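Local coordinates for protein VompD (PDB 4LGO) that probably acts as a trimeric autotransporter adhesin on the outer membrane of Bartonella quintana, this chain being an N-terminal domain of its exported part, at residues S52-I57 and D71-K76; G18-V23 and I30-G35. All blocks are in the same frame, centred on the assembly; numbering follows the deposited sequence.

Overall arrangement
The two contacts follow one another along the chain, with centres about 29 Å apart and nearest atoms about 11 Å apart; they do not touch and use different strands. Interaction 1 is buried near the middle of the chain and rests on polar groups: an asparagine side chain, a neighbouring backbone and a water join the loop just before strand 55-59 to strand 72-74. Interaction 2 lies far from the chain centre and is only partly buried. It is a regular hairpin of strands 20-24 and 30-32, with one aromatic and aliphatic face and one charged face. Both reach the second and third subunits, so each contact within the chain adjoins the trimer interface.

Interaction 1 (S52-I57 and D71-K76); sequences SKNIKI and DIIRVK
The N54 side chain leaves its backbone with CG anti to the carbonyl carbon (chi1 -77°), and from there its amide meets the main chain of R74; R74 has the same first torsion (chi1 -73°), followed by an extended chain from CG to NE that carries the guanidinium out to S52. The N54 amide pairs with both polar backbone atoms of R74, much as a neighbouring strand would. R74 N donates to N54 OD1 over 2.9 Å, nearly straight at 166° but tilted from the carbonyl plane. N54 ND2 returns a bond of 2.9 Å to R74 O. Two bonds to one residue fix the rotation of the amide, and ND2 gains a further acceptor in D68 of the third subunit. N54 OD1 also comes to 3.3 Å from I73 CA.

A water completes the polar cluster. It donates to N54 OD1 at 2.9 Å and to I72 O at 2.8 Å, and accepts from R74 NH1, lying in plane at the edge of the guanidinium. N54 OD1 therefore takes two bonds. The R74 guanidinium lies between two carbons: S52 CB over one face, 3.7 Å from R74 NH1, and I72 CG2 3.5 Å above the other, offset toward the rim. S52 OG turns to other partners, N49 O and E46 N, and R74 NE has a long, weak ion pair with E46.

The contact thus joins the loop leading into strand 55-59 to the short strand that follows the hairpin 55-59/64-69. Within that hairpin I55 and I57 pack on strand 64-69, whereas strand 72-74 pairs in parallel with a strand of the second subunit, carrying the sheet across the interface.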
# COMPACT_ATOMS: atom_id res chain seq x y z
N SER A 52 9.42 1.99 -13.46
CA SER A 52 8.31 1.28 -12.82
C SER A 52 8.64 -0.16 -12.34
O SER A 52 7.72 -0.96 -12.19
CB SER A 52 7.12 1.24 -13.76
OG SER A 52 7.36 0.32 -14.83
N LYS A 53 9.90 -0.48 -12.07
CA LYS A 53 10.24 -1.83 -11.56
C LYS A 53 9.99 -1.86 -10.05
O LYS A 53 10.70 -1.18 -9.30
CB LYS A 53 11.72 -2.17 -11.87
CG LYS A 53 12.04 -2.10 -13.35
CD LYS A 53 13.53 -2.30 -13.65
CE LYS A 53 13.82 -1.85 -15.07
NZ LYS A 53 15.23 -2.17 -15.44
N ASN A 54 8.97 -2.60 -9.63
CA ASN A 54 8.58 -2.64 -8.24
C ASN A 54 9.68 -3.14 -7.33
O ASN A 54 9.80 -2.62 -6.22
CB ASN A 54 7.36 -3.54 -8.03
CG ASN A 54 6.06 -2.90 -8.44
OD1 ASN A 54 5.91 -1.69 -8.39
ND2 ASN A 54 5.10 -3.72 -8.87
N ILE A 55 10.44 -4.13 -7.78
CA ILE A 55 11.59 -4.65 -7.06
C ILE A 55 12.85 -3.99 -7.62
O ILE A 55 13.16 -4.13 -8.81
CB ILE A 55 11.72 -6.18 -7.12
CG1 ILE A 55 10.41 -6.86 -6.75
CG2 ILE A 55 12.89 -6.64 -6.26
CD1 ILE A 55 9.96 -6.66 -5.32
N LYS A 56 13.51 -3.23 -6.76
CA LYS A 56 14.71 -2.47 -7.11
C LYS A 56 15.92 -3.29 -6.74
O LYS A 56 16.19 -3.51 -5.54
CB LYS A 56 14.74 -1.15 -6.36
CG LYS A 56 15.97 -0.28 -6.60
CD LYS A 56 15.96 0.92 -5.64
CE LYS A 56 17.34 1.57 -5.47
NZ LYS A 56 18.21 0.93 -4.42
N ILE A 57 16.61 -3.77 -7.76
CA ILE A 57 17.82 -4.60 -7.56
C ILE A 57 19.01 -3.82 -8.11
O ILE A 57 19.02 -3.40 -9.27
CB ILE A 57 17.77 -5.96 -8.27
CG1 ILE A 57 16.37 -6.59 -8.20
CG2 ILE A 57 18.80 -6.90 -7.67
CD1 ILE A 57 16.32 -7.91 -8.95
N ASP A 71 10.59 3.32 -4.72
CA ASP A 71 9.91 4.36 -3.95
C ASP A 71 8.40 4.40 -4.25
O ASP A 71 7.60 4.74 -3.37
CB ASP A 71 10.51 5.74 -4.26
CG ASP A 71 11.81 6.00 -3.52
OD1 ASP A 71 12.20 5.23 -2.62
OD2 ASP A 71 12.46 7.00 -3.87
N ILE A 72 8.05 4.08 -5.49
CA ILE A 72 6.66 3.99 -5.97
C ILE A 72 6.41 2.55 -6.36
O ILE A 72 7.07 2.02 -7.24
CB ILE A 72 6.41 4.94 -7.19
CG1 ILE A 72 6.76 6.38 -6.81
CG2 ILE A 72 4.99 4.85 -7.72
CD1 ILE A 72 6.74 7.34 -7.99
N ILE A 73 5.47 1.89 -5.67
CA ILE A 73 5.07 0.55 -6.06
C ILE A 73 3.67 0.57 -6.68
O ILE A 73 2.81 1.36 -6.28
CB ILE A 73 5.16 -0.49 -4.91
CG1 ILE A 73 4.28 -0.12 -3.69
CG2 ILE A 73 6.62 -0.69 -4.51
CD1 ILE A 73 4.14 -1.24 -2.68
N ARG A 74 3.50 -0.29 -7.68
CA ARG A 74 2.28 -0.40 -8.48
C ARG A 74 1.74 -1.81 -8.32
O ARG A 74 2.37 -2.81 -8.73
CB ARG A 74 2.59 -0.02 -9.96
CG ARG A 74 2.83 1.46 -10.19
CD ARG A 74 3.46 1.71 -11.57
NE ARG A 74 3.66 3.14 -11.84
CZ ARG A 74 4.75 3.85 -11.52
NH1 ARG A 74 5.79 3.29 -10.94
NH2 ARG A 74 4.80 5.15 -11.85
N VAL A 75 0.55 -1.91 -7.72
CA VAL A 75 -0.08 -3.19 -7.44
C VAL A 75 -1.56 -3.08 -7.78
O VAL A 75 -2.05 -2.01 -8.18
CB VAL A 75 0.11 -3.60 -5.94
CG1 VAL A 75 1.60 -3.73 -5.59
CG2 VAL A 75 -0.60 -2.63 -5.00
N LYS A 76 -2.31 -4.18 -7.63
CA LYS A 76 -3.76 -4.06 -7.77
C LYS A 76 -4.44 -4.06 -6.41
O LYS A 76 -5.51 -3.47 -6.29
CB LYS A 76 -4.28 -5.19 -8.62
CG LYS A 76 -3.60 -5.18 -10.01
CD LYS A 76 -4.56 -5.07 -11.10
CE LYS A 76 -3.88 -5.09 -12.47
NZ LYS A 76 -4.75 -5.89 -13.37
O HOH W 1 6.59 0.83 -9.76

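Interaction 2 (G18-V23 and I30-G35); sequences GAWKLV and IDVNAG
The W20 indole has V32 over one face and the carbonyl oxygen of G18 in plane at its edge; around the trimer it meets W20 of the third subunit edge-to-face and W20 of the second with planes about 55° apart. Both residues belong to an antiparallel beta hairpin, strands 20-24 and 30-32, and the cluster of three tryptophans is consistent with the Trp-ring domains of trimeric autotransporter adhesins. V32 CB makes the CH-pi contact, 3.8 Å from the centroid of the five-membered ring of W20 and 21° off its normal. V32 CG1 lies 3.4 Å from W20 NE1. W20 CG lies between its backbone N and carbonyl carbon (chi1 58°), and the indole runs beside V32, pointing the same way.

W20-V32 and L22-I30 are hydrogen-bonded pairs, with two backbone bonds each. The second pair extends the apolar face, L22 CB lying 4.3 Å from I30 CB. Between them, K21-D31 is a non-hydrogen-bonded pair whose side chains occupy the other face. K21 CG lies 3.2 Å from D31 OD1, but the ammonium goes elsewhere, K21 NZ bonding to G35 O of the third subunit. A water instead links the strands, donating to D31 OD1 at 2.7 Å and to W20 O at 2.9 Å, an oxygen that also accepts the hydrogen bond from V32 N.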
# COMPACT_ATOMS: atom_id res chain seq x y z
N GLY A 18 33.02 -24.46 -9.74
CA GLY A 18 32.26 -25.65 -10.16
C GLY A 18 30.96 -25.28 -10.87
O GLY A 18 30.44 -24.16 -10.67
N ALA A 19 30.45 -26.18 -11.70
CA ALA A 19 29.13 -25.99 -12.32
C ALA A 19 28.04 -26.18 -11.28
O ALA A 19 28.09 -27.12 -10.49
CB ALA A 19 28.94 -26.98 -13.47
N TRP A 20 27.05 -25.30 -11.25
CA TRP A 20 26.04 -25.38 -10.22
C TRP A 20 24.69 -25.17 -10.89
O TRP A 20 24.64 -24.90 -12.09
CB TRP A 20 26.34 -24.38 -9.09
CG TRP A 20 26.42 -22.95 -9.54
CD1 TRP A 20 27.47 -22.33 -10.17
CD2 TRP A 20 25.41 -21.96 -9.38
NE1 TRP A 20 27.17 -21.02 -10.42
CE2 TRP A 20 25.91 -20.76 -9.95
CE3 TRP A 20 24.14 -21.96 -8.80
CZ2 TRP A 20 25.16 -19.57 -9.95
CZ3 TRP A 20 23.41 -20.80 -8.82
CH2 TRP A 20 23.92 -19.61 -9.39
N LYS A 21 23.61 -25.33 -10.13
CA LYS A 21 22.25 -25.18 -10.67
C LYS A 21 21.42 -24.21 -9.84
O LYS A 21 21.52 -24.17 -8.61
CB LYS A 21 21.52 -26.52 -10.68
CG LYS A 21 22.13 -27.56 -11.59
CD LYS A 21 21.90 -28.96 -11.05
CE LYS A 21 22.82 -29.26 -9.89
NZ LYS A 21 22.93 -30.72 -9.65
N LEU A 22 20.57 -23.46 -10.53
CA LEU A 22 19.67 -22.50 -9.89
C LEU A 22 18.22 -22.90 -10.14
O LEU A 22 17.77 -23.00 -11.29
CB LEU A 22 19.96 -21.10 -10.39
CG LEU A 22 19.09 -19.96 -9.85
CD1 LEU A 22 19.23 -19.80 -8.34
CD2 LEU A 22 19.51 -18.68 -10.56
N VAL A 23 17.49 -23.14 -9.06
CA VAL A 23 16.09 -23.59 -9.15
C VAL A 23 15.21 -22.49 -8.58
O VAL A 23 15.36 -22.15 -7.42
CB VAL A 23 15.89 -24.90 -8.41
CG1 VAL A 23 14.42 -25.24 -8.20
CG2 VAL A 23 16.61 -26.01 -9.15
N ILE A 30 18.32 -24.18 -13.84
CA ILE A 30 19.19 -23.44 -14.73
C ILE A 30 20.63 -23.86 -14.42
O ILE A 30 21.13 -23.60 -13.33
CB ILE A 30 19.04 -21.93 -14.55
CG1 ILE A 30 17.60 -21.47 -14.89
CG2 ILE A 30 20.07 -21.19 -15.38
CD1 ILE A 30 17.20 -20.15 -14.24
N ASP A 31 21.27 -24.52 -15.38
CA ASP A 31 22.67 -24.92 -15.21
C ASP A 31 23.60 -23.76 -15.48
O ASP A 31 23.51 -23.11 -16.52
CB ASP A 31 22.96 -26.13 -16.09
CG ASP A 31 22.29 -27.37 -15.56
OD1 ASP A 31 22.88 -28.02 -14.68
OD2 ASP A 31 21.15 -27.67 -15.98
N VAL A 32 24.47 -23.50 -14.52
CA VAL A 32 25.45 -22.40 -14.63
C VAL A 32 26.88 -22.97 -14.68
O VAL A 32 27.35 -23.63 -13.73
CB VAL A 32 25.29 -21.42 -13.46
CG1 VAL A 32 26.21 -20.20 -13.63
CG2 VAL A 32 23.83 -20.98 -13.30
N ASN A 33 27.57 -22.73 -15.79
CA ASN A 33 28.93 -23.26 -15.98
C ASN A 33 29.97 -22.15 -15.84
O ASN A 33 29.62 -20.96 -15.79
CB ASN A 33 29.05 -23.91 -17.35
CG ASN A 33 28.11 -25.10 -17.52
OD1 ASN A 33 28.26 -26.11 -16.83
ND2 ASN A 33 27.15 -24.98 -18.41
N ALA A 34 31.24 -22.52 -15.77
CA ALA A 34 32.28 -21.52 -15.90
C ALA A 34 32.05 -20.83 -17.24
O ALA A 34 31.77 -21.48 -18.23
CB ALA A 34 33.66 -22.17 -15.88
N GLY A 35 32.11 -19.51 -17.25
CA GLY A 35 31.86 -18.75 -18.47
C GLY A 35 30.42 -18.32 -18.67
O GLY A 35 30.13 -17.55 -19.58
O HOH W 2 25.29 -27.35 -13.57